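Local coordinates for thiol peroxidase (PDB 2YZH), which probably reduces hydrogen peroxide and organic hydroperoxides to water and alcohols at the expense of thioredoxin, protecting the cell against oxidative stress, at residues 6-11 with 150-155; 26-30 with 41-45; 33-37 with 90-94; 67-71 with 100-105; 84-88 with 129-133. All coordinates share one frame; numbering follows the deposited sequence.

Interaction 1 of 5, residues 6-11 with 150-155; sequences TVNLKG and LVPEIT
Val7 and Leu150 form the tight end of this contact. Val7 CG1 presses against Leu150 CD2 at 3.5 Å, closer than carbons usually sit, and the two side chains cross at about a right angle. Val7 and Ile154 are buried, and Leu9 CB rests on Ile154 CD1 at 3.9 Å. Between these apolar pairs the backbones make a single bridge at Asn8 and Glu153. Asn8 N donates to Pro152 O at 2.8 Å, and Ile154 N donates to Asn8 O almost in line with the carbonyl (C=O...N 168°). Side chains are looser at the other end: those of exposed Lys10 and Thr155 meet only through CG and CG2, at 4.0 Å. Glu153 lies between the two regimes. Its chain bends at chi2 (62°), which turns the carboxylate back over the turn after strand 6-9. OE2 accepts from Lys10 N at 2.7 Å on its syn side, and OE1 takes Gly11 N at 2.9 Å, also syn. The anti lone pair of OE2 receives Thr155 N at 3.0 Å. A glutamine here would probably lose one of these acceptors, since its NH2 group would face a backbone N-H. The first strand of the N-terminal hairpin is thus tied to the loop after strand 145-150. A buried carboxylate held by three backbone N-H groups is likely to stay ionised.

Interaction 2 of 5, residues 26-30 with 41-45; sequences RAPEA and IVGGA
Ala30 and Val42 form an antiparallel hydrogen-bonded pair, and backbone bonds carry most of this contact. Ala30 N donates to Val42 O at 2.9 Å, and Val42 N returns a bond to Ala30 O at 3.0 Å. A third bond, from Gly44 N to Ala27 O, is more bent (146° at the hydrogen). Its donor stands above the carbonyl plane, 45° out of it. Weaker CA-H...O contacts fill in between: Gly43 CA points its hydrogen at Pro28 O, and Glu29 CA lies 3.3 Å from Val42 O. The glycines suit this close approach. A CB on Gly43 would run into Pro28 O, and one on Gly44 would strike the Glu29 carboxylate. Apolar contact is small. Ala30 CB meets Val42 CG2 at 3.6 Å, while Ile41 CG2 lies beside the carboxyl carbon of Glu29. Glu29 CG stands anti to its carbonyl carbon (chi1 -68°) and passes over Gly44 CA at 3.9 Å. One water joins the two segments by donating to Glu29 OE2 and to Gly43 O. Glu29 OE2 also comes close to the same atom of Glu29 in a second subunit, a like-charge approach across a subunit interface. The contact closes the base of the hairpin of strands 30-34 and 39-42. Strand 39-42 is the outermost on this side of the chain's mixed sheet, and strand 106-109 flanks 30-34 on its other side.

Interaction 3 of 5, residues 33-37 with 90-94; sequences VTKDL and PFAQK
Lys35 and Pro90 bring the backbones closest, CA to CA 4.9 Å, where a type I turn from Thr34 to Leu37 meets the first turn of helix 90-100. The Pro90 ring is the centre of the apolar contact. Its CG meets Val33 CG1 at 3.7 Å, and its CB meets Leu37 CD2 at the same distance. Leu37 crosses the ring at about a right angle. The same CD2 lies obliquely to the Phe91 ring, 4.4 Å from CE1. In this thioredoxin-like peroxiredoxin fold the turn joins two neighbouring strands at one margin of the central sheet, 30-34 and 39-42, and the helix start packs against it. Leu128 of a third subunit also packs on Leu37, and Ser57 of that subunit on Phe91. Lys35 CB and Lys94 CB touch at 3.9 Å. Both lysine chains bend at chi4, near 61°, and their NZ atoms end 4.4 Å apart. That approach of like charges is likely to be unfavourable unless solvent screens it. The polar link is a water that donates to Val33 O at 3.0 Å and to Gln93 OE1 at 2.6 Å. Gln93 NE2 makes weak hydrogen bonds to Ser86 OG and Ala108 O, so both ends of the amide have partners. Within the turn, Leu37 N donates to Thr34 O.

Interaction 4 of 5, residues 67-71 with 100-105; sequences TKKFN and FNIQNV
Asn71 reaches from its helix into the loop 100-105, with CG anti to the backbone N (chi1 -175°). Its CB lies 3.9 Å from Ile102 CD1. CG comes next, with Ile102 CG2 close by. At the tip the two amide atoms part company. OD1 accepts from Asn104 N at 2.8 Å, with the donor in the carbonyl plane, and takes a weak second bond from Val105 N. ND2 donates to a water at 2.9 Å. That water in turn donates to Asn101 O and accepts from Gln103 N. Asn104 answers in the other direction: its ND2 donates to Asn71 O at 3.0 Å, from above the carbonyl plane, and the two side-chain amides lie 21° from parallel. A leucine in place of Asn71 would probably leave Asn104 N and the bridging water without their side-chain partner, and hold the loop less firmly. Lys68 lies at the other end of the loop, beside Phe100, but the placement of its chain is doubtful. Thr67 turns its OG1 back to Cys63 O, the carbonyl of the predicted peroxidatic cysteine. The contact joins helix 61-73 to the loop that leaves helix 90-100, where Asn101 has positive phi, and leads into strand 106-109. Phe96 of helix 90-100 packs against Thr67, and Val82 of strand 80-86 touches Val105.

Interaction 5 of 5, residues 84-88 with 129-133; sequences VVSMD and KGILA
Met87 meets Leu132 with each CG anti to its own carbonyl carbon (chi1 -66° and -58°). These torsions set Met87 CG 4.0 Å from Leu132 CG, the two side chains crossing at about a right angle. Met87 CG also lies 3.7 Å from Gly130 O, and its CB packs on Ile131 CD1. Beyond CG the Met87 chain bends at chi2 and chi3, and CE folds back to 4.1 Å from Gly130 O. Leu132 CD1 reaches further along the strand, to Val85 O at 3.9 Å and Val85 CG1. The backbones are bridged by one water, which accepts from Met87 N at 2.9 Å and from Leu132 N at 3.1 Å. Strand 80-86 is a central strand of the thioredoxin-like sheet, and here its end meets the loop that precedes strand 135-139. Where the strand ends, Ser86 OG forms an ST turn by accepting from Asp88 N at 3.1 Å. The same hydroxyl donates to Asp88 OD2, approaching from above the carboxylate plane. Asp88 is held further by Ser57 OG and Leu58 N, in the loop before helix 61-73. A third subunit closes over this region, with Leu89 of that chain on Met87 and Phe111 of that chain on Ile131.

Interactions 3 and 5 meet directly: the weak hydrogen bond between Gln93 NE2 and Ser86 OG spans 3.1 Å, and both contacts touch the third subunit. Interaction 5 also reaches interaction 4, where Val84 CG1 packs on Thr67 OG1 at 3.9 Å. Interactions 2 and 3 share strand 30-34, with centres about 20 Å apart. Interaction 1 lies about 25 Å from interaction 2, centre to centre, on opposite sides of the chain's centre. Four contacts approach the predicted peroxidatic Cys63. Measured between side chains, Thr67 is about 5 Å away, Ile154 and Ser86 about 7 Å, and Gln93 about 9 Å. Interaction 2 stands apart from that site.

Interaction 1 of 5, residues 6-11 with 150-155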
# COMPACT_ATOMS: atom_id res chain seq x y z
N THR D 6 14.71 10.90 -11.57
CA THR D 6 14.75 11.98 -10.60
C THR D 6 14.12 13.25 -11.18
O THR D 6 14.07 13.44 -12.39
CB THR D 6 16.22 12.32 -10.21
OG1 THR D 6 16.86 11.16 -9.67
CG2 THR D 6 16.25 13.43 -9.17
N VAL D 7 13.61 14.10 -10.29
CA VAL D 7 13.03 15.39 -10.66
C VAL D 7 13.38 16.31 -9.52
O VAL D 7 13.77 15.85 -8.45
CB VAL D 7 11.48 15.35 -10.78
CG1 VAL D 7 11.06 14.43 -11.91
CG2 VAL D 7 10.86 14.90 -9.45
N ASN D 8 13.27 17.62 -9.74
CA ASN D 8 13.57 18.56 -8.68
C ASN D 8 12.27 19.09 -8.08
O ASN D 8 11.25 19.20 -8.77
CB ASN D 8 14.35 19.77 -9.20
CG ASN D 8 15.75 19.42 -9.65
OD1 ASN D 8 16.39 18.54 -9.09
ND2 ASN D 8 16.23 20.14 -10.66
N LEU D 9 12.30 19.37 -6.78
CA LEU D 9 11.16 19.97 -6.10
C LEU D 9 11.74 21.23 -5.49
O LEU D 9 12.52 21.17 -4.54
CB LEU D 9 10.60 19.07 -4.99
CG LEU D 9 9.56 19.78 -4.11
CD1 LEU D 9 8.44 20.37 -4.98
CD2 LEU D 9 8.98 18.80 -3.09
N LYS D 10 11.38 22.38 -6.06
CA LYS D 10 11.90 23.65 -5.59
C LYS D 10 13.43 23.65 -5.63
O LYS D 10 14.09 24.11 -4.70
CB LYS D 10 11.39 23.96 -4.18
CG LYS D 10 9.87 24.12 -4.13
CD LYS D 10 9.36 24.43 -2.74
CE LYS D 10 7.85 24.59 -2.75
NZ LYS D 10 7.30 24.85 -1.39
N GLY D 11 13.99 23.12 -6.72
CA GLY D 11 15.43 23.09 -6.88
C GLY D 11 16.18 21.91 -6.28
O GLY D 11 17.34 21.66 -6.64
N LEU D 150 8.59 14.16 -18.79
CA LEU D 150 8.68 14.29 -17.35
C LEU D 150 9.19 15.70 -17.09
O LEU D 150 10.32 16.02 -17.44
CB LEU D 150 9.68 13.28 -16.77
CG LEU D 150 9.92 13.43 -15.26
CD1 LEU D 150 8.63 13.11 -14.50
CD2 LEU D 150 11.04 12.51 -14.81
N VAL D 151 8.34 16.54 -16.51
CA VAL D 151 8.74 17.92 -16.21
C VAL D 151 9.88 17.83 -15.20
O VAL D 151 9.73 17.22 -14.14
CB VAL D 151 7.54 18.72 -15.63
CG1 VAL D 151 7.92 20.19 -15.48
CG2 VAL D 151 6.34 18.58 -16.56
N PRO D 152 11.04 18.43 -15.51
CA PRO D 152 12.21 18.40 -14.63
C PRO D 152 12.09 19.01 -13.24
O PRO D 152 12.88 18.69 -12.35
CB PRO D 152 13.29 19.08 -15.48
CG PRO D 152 12.49 20.08 -16.27
CD PRO D 152 11.28 19.28 -16.69
N GLU D 153 11.12 19.90 -13.06
CA GLU D 153 10.90 20.55 -11.77
C GLU D 153 9.41 20.51 -11.50
O GLU D 153 8.62 20.93 -12.34
CB GLU D 153 11.39 22.01 -11.82
CG GLU D 153 10.80 22.94 -10.75
CD GLU D 153 11.13 22.53 -9.33
OE1 GLU D 153 12.34 22.39 -9.01
OE2 GLU D 153 10.19 22.35 -8.52
N ILE D 154 9.03 20.01 -10.33
CA ILE D 154 7.61 19.91 -9.98
C ILE D 154 6.84 21.23 -10.05
O ILE D 154 5.68 21.24 -10.46
CB ILE D 154 7.45 19.29 -8.58
CG1 ILE D 154 7.95 17.84 -8.60
CG2 ILE D 154 5.98 19.33 -8.15
CD1 ILE D 154 8.07 17.20 -7.23
N THR D 155 7.47 22.34 -9.67
CA THR D 155 6.77 23.63 -9.71
C THR D 155 6.59 24.21 -11.11
O THR D 155 5.86 25.18 -11.29
CB THR D 155 7.47 24.72 -8.86
OG1 THR D 155 8.77 24.98 -9.40
CG2 THR D 155 7.58 24.30 -7.41

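Interaction 2 of 5, residues 26-30 with 41-45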
# COMPACT_ATOMS: atom_id res chain seq x y z
N ARG D 26 4.99 -1.43 -23.16
CA ARG D 26 3.54 -1.61 -23.07
C ARG D 26 3.10 -0.65 -21.97
O ARG D 26 3.78 -0.53 -20.95
CB ARG D 26 3.18 -3.05 -22.69
CG ARG D 26 3.45 -4.07 -23.78
CD ARG D 26 2.80 -5.41 -23.47
NE ARG D 26 2.97 -6.35 -24.58
CZ ARG D 26 2.44 -7.57 -24.61
NH1 ARG D 26 1.71 -8.01 -23.59
NH2 ARG D 26 2.64 -8.36 -25.66
N ALA D 27 1.98 0.04 -22.17
CA ALA D 27 1.48 0.97 -21.17
C ALA D 27 0.72 0.20 -20.10
O ALA D 27 -0.28 -0.45 -20.39
CB ALA D 27 0.55 2.00 -21.82
N PRO D 28 1.19 0.26 -18.84
CA PRO D 28 0.52 -0.46 -17.75
C PRO D 28 -0.91 0.03 -17.55
O PRO D 28 -1.21 1.20 -17.82
CB PRO D 28 1.40 -0.16 -16.53
CG PRO D 28 2.76 0.07 -17.14
CD PRO D 28 2.42 0.91 -18.35
N GLU D 29 -1.80 -0.85 -17.10
CA GLU D 29 -3.16 -0.42 -16.83
C GLU D 29 -3.22 0.13 -15.42
O GLU D 29 -2.56 -0.38 -14.50
CB GLU D 29 -4.15 -1.59 -16.97
CG GLU D 29 -4.30 -2.07 -18.40
CD GLU D 29 -5.48 -3.01 -18.59
OE1 GLU D 29 -5.97 -3.57 -17.60
OE2 GLU D 29 -5.90 -3.18 -19.75
N ALA D 30 -4.00 1.19 -15.24
CA ALA D 30 -4.16 1.81 -13.94
C ALA D 30 -5.65 1.92 -13.68
O ALA D 30 -6.39 2.48 -14.48
CB ALA D 30 -3.51 3.19 -13.93
N ILE D 41 -10.40 2.50 -16.32
CA ILE D 41 -9.10 1.92 -16.60
C ILE D 41 -8.38 2.78 -17.62
O ILE D 41 -8.93 3.06 -18.69
CB ILE D 41 -9.23 0.50 -17.22
CG1 ILE D 41 -10.06 -0.41 -16.30
CG2 ILE D 41 -7.83 -0.06 -17.49
CD1 ILE D 41 -9.57 -0.47 -14.88
N VAL D 42 -7.17 3.23 -17.30
CA VAL D 42 -6.39 4.01 -18.25
C VAL D 42 -5.17 3.15 -18.56
O VAL D 42 -4.75 2.34 -17.74
CB VAL D 42 -5.93 5.37 -17.67
CG1 VAL D 42 -7.15 6.22 -17.32
CG2 VAL D 42 -5.05 5.18 -16.46
N GLY D 43 -4.61 3.31 -19.76
CA GLY D 43 -3.47 2.50 -20.14
C GLY D 43 -3.93 1.28 -20.91
O GLY D 43 -5.10 1.16 -21.26
N GLY D 44 -3.01 0.36 -21.17
CA GLY D 44 -3.36 -0.83 -21.93
C GLY D 44 -3.72 -0.41 -23.35
O GLY D 44 -3.60 0.76 -23.70
N ALA D 45 -4.19 -1.36 -24.15
CA ALA D 45 -4.55 -1.05 -25.53
C ALA D 45 -6.04 -0.77 -25.69
O ALA D 45 -6.88 -1.58 -25.30
CB ALA D 45 -4.13 -2.19 -26.45
O HOH W 1 -7.22 -0.78 -21.47

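Interaction 3 of 5, residues 33-37 with 90-94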
# COMPACT_ATOMS: atom_id res chain seq x y z
N VAL D 33 -10.23 6.17 -10.02
CA VAL D 33 -11.60 6.49 -9.62
C VAL D 33 -12.01 7.89 -10.08
O VAL D 33 -11.33 8.87 -9.77
CB VAL D 33 -11.75 6.39 -8.08
CG1 VAL D 33 -13.21 6.60 -7.67
CG2 VAL D 33 -11.26 5.03 -7.59
N THR D 34 -13.11 7.98 -10.83
CA THR D 34 -13.60 9.27 -11.32
C THR D 34 -14.43 10.00 -10.26
O THR D 34 -14.74 9.43 -9.21
CB THR D 34 -14.43 9.10 -12.62
OG1 THR D 34 -15.44 8.10 -12.43
CG2 THR D 34 -13.54 8.67 -13.77
N LYS D 35 -14.77 11.25 -10.52
CA LYS D 35 -15.51 12.06 -9.55
C LYS D 35 -16.86 11.51 -9.10
O LYS D 35 -17.39 11.93 -8.07
CB LYS D 35 -15.67 13.49 -10.07
CG LYS D 35 -16.41 13.61 -11.38
CD LYS D 35 -16.39 15.05 -11.89
CE LYS D 35 -17.15 15.18 -13.20
NZ LYS D 35 -18.57 14.80 -13.04
N ASP D 36 -17.42 10.57 -9.86
CA ASP D 36 -18.69 9.97 -9.49
C ASP D 36 -18.45 8.66 -8.73
O ASP D 36 -19.38 7.88 -8.50
CB ASP D 36 -19.54 9.71 -10.74
CG ASP D 36 -18.80 8.88 -11.78
OD1 ASP D 36 -17.63 8.55 -11.55
OD2 ASP D 36 -19.41 8.57 -12.83
N LEU D 37 -17.19 8.44 -8.35
CA LEU D 37 -16.76 7.26 -7.62
C LEU D 37 -16.78 5.97 -8.44
O LEU D 37 -16.72 4.87 -7.88
CB LEU D 37 -17.57 7.07 -6.33
CG LEU D 37 -17.45 8.17 -5.27
CD1 LEU D 37 -18.18 7.74 -4.01
CD2 LEU D 37 -15.98 8.43 -4.95
N PRO D 90 -11.38 11.61 -4.83
CA PRO D 90 -12.40 12.01 -5.80
C PRO D 90 -13.21 13.23 -5.35
O PRO D 90 -13.64 14.04 -6.16
CB PRO D 90 -13.27 10.75 -5.92
CG PRO D 90 -12.27 9.64 -5.69
CD PRO D 90 -11.47 10.17 -4.52
N PHE D 91 -13.40 13.36 -4.04
CA PHE D 91 -14.18 14.48 -3.50
C PHE D 91 -13.57 15.83 -3.81
O PHE D 91 -14.28 16.80 -4.05
CB PHE D 91 -14.36 14.30 -2.00
CG PHE D 91 -14.88 12.95 -1.62
CD1 PHE D 91 -16.16 12.56 -1.98
CD2 PHE D 91 -14.06 12.04 -0.95
CE1 PHE D 91 -16.63 11.28 -1.69
CE2 PHE D 91 -14.52 10.76 -0.65
CZ PHE D 91 -15.80 10.38 -1.02
N ALA D 92 -12.24 15.90 -3.82
CA ALA D 92 -11.55 17.15 -4.12
C ALA D 92 -11.56 17.38 -5.63
O ALA D 92 -11.69 18.51 -6.09
CB ALA D 92 -10.12 17.10 -3.61
N GLN D 93 -11.43 16.30 -6.40
CA GLN D 93 -11.44 16.41 -7.85
C GLN D 93 -12.80 16.88 -8.34
O GLN D 93 -12.89 17.63 -9.32
CB GLN D 93 -11.08 15.07 -8.51
CG GLN D 93 -9.71 14.53 -8.14
CD GLN D 93 -9.16 13.58 -9.19
OE1 GLN D 93 -9.91 12.79 -9.78
NE2 GLN D 93 -7.86 13.63 -9.43
N LYS D 94 -13.85 16.44 -7.67
CA LYS D 94 -15.20 16.83 -8.07
C LYS D 94 -15.38 18.34 -7.86
O LYS D 94 -15.88 19.04 -8.74
CB LYS D 94 -16.25 16.07 -7.25
CG LYS D 94 -17.67 16.25 -7.76
CD LYS D 94 -18.66 15.46 -6.92
CE LYS D 94 -20.05 15.49 -7.53
NZ LYS D 94 -20.06 14.89 -8.90
O HOH W 2 -12.13 11.64 -9.03

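Interaction 4 of 5, residues 67-71 with 100-105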
# COMPACT_ATOMS: atom_id res chain seq x y z
N THR D 67 -4.14 21.86 -15.84
CA THR D 67 -5.38 21.18 -16.20
C THR D 67 -6.32 22.05 -17.03
O THR D 67 -6.94 21.57 -17.98
CB THR D 67 -6.12 20.69 -14.94
OG1 THR D 67 -5.24 19.88 -14.16
CG2 THR D 67 -7.35 19.87 -15.32
N LYS D 68 -6.43 23.33 -16.68
CA LYS D 68 -7.29 24.23 -17.45
C LYS D 68 -6.75 24.39 -18.86
O LYS D 68 -7.51 24.42 -19.82
CB LYS D 68 -7.39 25.60 -16.78
CG LYS D 68 -8.22 25.63 -15.51
CD LYS D 68 -9.59 25.00 -15.73
CE LYS D 68 -10.47 25.80 -16.70
NZ LYS D 68 -11.10 26.99 -16.04
N LYS D 69 -5.43 24.50 -18.97
CA LYS D 69 -4.78 24.68 -20.26
C LYS D 69 -4.97 23.46 -21.16
O LYS D 69 -5.22 23.60 -22.36
CB LYS D 69 -3.29 24.98 -20.05
CG LYS D 69 -2.62 25.65 -21.25
CD LYS D 69 -1.28 26.28 -20.88
CE LYS D 69 -1.44 27.36 -19.80
NZ LYS D 69 -0.14 27.99 -19.41
N PHE D 70 -4.85 22.26 -20.60
CA PHE D 70 -5.04 21.06 -21.40
C PHE D 70 -6.51 20.91 -21.78
O PHE D 70 -6.83 20.43 -22.86
CB PHE D 70 -4.57 19.82 -20.64
CG PHE D 70 -3.13 19.46 -20.91
CD1 PHE D 70 -2.71 19.17 -22.20
CD2 PHE D 70 -2.20 19.44 -19.87
CE1 PHE D 70 -1.37 18.85 -22.46
CE2 PHE D 70 -0.87 19.12 -20.12
CZ PHE D 70 -0.45 18.83 -21.42
N ASN D 71 -7.40 21.32 -20.88
CA ASN D 71 -8.84 21.24 -21.16
C ASN D 71 -9.16 22.12 -22.37
O ASN D 71 -9.98 21.75 -23.22
CB ASN D 71 -9.64 21.72 -19.94
CG ASN D 71 -11.14 21.55 -20.13
OD1 ASN D 71 -11.64 20.43 -20.25
ND2 ASN D 71 -11.86 22.67 -20.16
N PHE D 100 -13.84 24.87 -11.88
CA PHE D 100 -13.12 25.23 -13.10
C PHE D 100 -13.81 24.79 -14.39
O PHE D 100 -13.24 24.93 -15.47
CB PHE D 100 -11.70 24.67 -13.07
CG PHE D 100 -10.78 25.41 -12.14
CD1 PHE D 100 -10.95 25.34 -10.76
CD2 PHE D 100 -9.73 26.18 -12.64
CE1 PHE D 100 -10.10 26.03 -9.90
CE2 PHE D 100 -8.87 26.87 -11.79
CZ PHE D 100 -9.06 26.79 -10.41
N ASN D 101 -15.02 24.25 -14.27
CA ASN D 101 -15.78 23.79 -15.43
C ASN D 101 -14.95 22.99 -16.42
O ASN D 101 -14.80 23.37 -17.58
CB ASN D 101 -16.41 24.99 -16.15
CG ASN D 101 -17.30 24.57 -17.30
OD1 ASN D 101 -18.26 23.82 -17.12
ND2 ASN D 101 -16.97 25.04 -18.50
N ILE D 102 -14.40 21.86 -15.97
CA ILE D 102 -13.60 21.01 -16.84
C ILE D 102 -14.52 19.98 -17.49
O ILE D 102 -15.03 19.08 -16.82
CB ILE D 102 -12.51 20.27 -16.03
CG1 ILE D 102 -11.60 21.29 -15.34
CG2 ILE D 102 -11.68 19.38 -16.94
CD1 ILE D 102 -10.83 22.17 -16.30
N GLN D 103 -14.72 20.11 -18.80
CA GLN D 103 -15.60 19.20 -19.53
C GLN D 103 -14.95 18.45 -20.68
O GLN D 103 -15.47 17.43 -21.14
CB GLN D 103 -16.80 19.97 -20.08
CG GLN D 103 -17.54 20.84 -19.07
CD GLN D 103 -18.23 20.03 -17.99
OE1 GLN D 103 -18.99 19.11 -18.28
NE2 GLN D 103 -17.96 20.37 -16.73
N ASN D 104 -13.81 18.94 -21.16
CA ASN D 104 -13.14 18.30 -22.29
C ASN D 104 -12.17 17.19 -21.93
O ASN D 104 -11.76 16.42 -22.79
CB ASN D 104 -12.43 19.36 -23.13
CG ASN D 104 -13.37 20.44 -23.61
OD1 ASN D 104 -14.42 20.14 -24.18
ND2 ASN D 104 -12.99 21.69 -23.39
N VAL D 105 -11.80 17.12 -20.65
CA VAL D 105 -10.90 16.07 -20.20
C VAL D 105 -11.48 15.45 -18.95
O VAL D 105 -12.36 16.02 -18.30
CB VAL D 105 -9.48 16.63 -19.89
CG1 VAL D 105 -8.89 17.25 -21.14
CG2 VAL D 105 -9.55 17.64 -18.77
O HOH W 3 -14.78 22.70 -20.13

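Interaction 5 of 5, residues 84-88 with 129-133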
# COMPACT_ATOMS: atom_id res chain seq x y z
N VAL D 84 -6.52 13.34 -16.53
CA VAL D 84 -5.57 13.97 -15.60
C VAL D 84 -5.64 13.13 -14.33
O VAL D 84 -6.71 12.98 -13.75
CB VAL D 84 -5.97 15.42 -15.27
CG1 VAL D 84 -5.02 16.00 -14.23
CG2 VAL D 84 -5.94 16.28 -16.53
N VAL D 85 -4.51 12.58 -13.90
CA VAL D 85 -4.48 11.72 -12.72
C VAL D 85 -3.64 12.24 -11.56
O VAL D 85 -2.53 12.73 -11.76
CB VAL D 85 -3.95 10.32 -13.09
CG1 VAL D 85 -3.97 9.39 -11.87
CG2 VAL D 85 -4.80 9.73 -14.21
N SER D 86 -4.16 12.12 -10.34
CA SER D 86 -3.45 12.56 -9.15
C SER D 86 -3.87 11.72 -7.96
O SER D 86 -4.77 10.87 -8.07
CB SER D 86 -3.76 14.03 -8.84
OG SER D 86 -5.03 14.14 -8.24
N MET D 87 -3.24 11.95 -6.82
CA MET D 87 -3.58 11.21 -5.61
C MET D 87 -4.69 11.91 -4.83
O MET D 87 -5.02 11.49 -3.73
CB MET D 87 -2.34 11.04 -4.72
CG MET D 87 -1.26 10.15 -5.33
SD MET D 87 -1.88 8.52 -5.79
CE MET D 87 -1.72 7.62 -4.26
N ASP D 88 -5.25 12.98 -5.38
CA ASP D 88 -6.34 13.70 -4.72
C ASP D 88 -7.51 12.73 -4.58
O ASP D 88 -7.70 11.89 -5.45
CB ASP D 88 -6.86 14.86 -5.58
CG ASP D 88 -5.83 15.95 -5.78
OD1 ASP D 88 -5.36 16.52 -4.78
OD2 ASP D 88 -5.51 16.24 -6.95
N LYS D 129 6.73 12.87 -0.89
CA LYS D 129 6.82 11.42 -1.04
C LYS D 129 5.41 10.84 -1.02
O LYS D 129 4.59 11.20 -0.17
CB LYS D 129 7.64 10.81 0.09
CG LYS D 129 7.85 9.31 -0.09
CD LYS D 129 8.56 8.66 1.08
CE LYS D 129 7.64 8.50 2.27
NZ LYS D 129 8.12 7.40 3.16
N GLY D 130 5.12 9.94 -1.97
CA GLY D 130 3.80 9.33 -2.03
C GLY D 130 2.83 10.02 -2.99
O GLY D 130 1.72 9.54 -3.21
N ILE D 131 3.28 11.14 -3.55
CA ILE D 131 2.49 11.94 -4.49
C ILE D 131 3.02 11.70 -5.90
O ILE D 131 4.14 11.22 -6.07
CB ILE D 131 2.62 13.45 -4.12
CG1 ILE D 131 2.05 13.69 -2.72
CG2 ILE D 131 1.89 14.33 -5.13
CD1 ILE D 131 0.60 13.27 -2.57
N LEU D 132 2.23 12.02 -6.92
CA LEU D 132 2.68 11.80 -8.30
C LEU D 132 3.43 13.01 -8.85
O LEU D 132 3.07 14.16 -8.58
CB LEU D 132 1.48 11.49 -9.21
CG LEU D 132 0.61 10.28 -8.85
CD1 LEU D 132 -0.35 10.00 -10.00
CD2 LEU D 132 1.50 9.06 -8.60
N ALA D 133 4.49 12.74 -9.62
CA ALA D 133 5.27 13.81 -10.24
C ALA D 133 4.50 14.30 -11.48
O ALA D 133 3.57 13.64 -11.95
CB ALA D 133 6.65 13.31 -10.64
O HOH W 4 -0.66 13.20 -7.19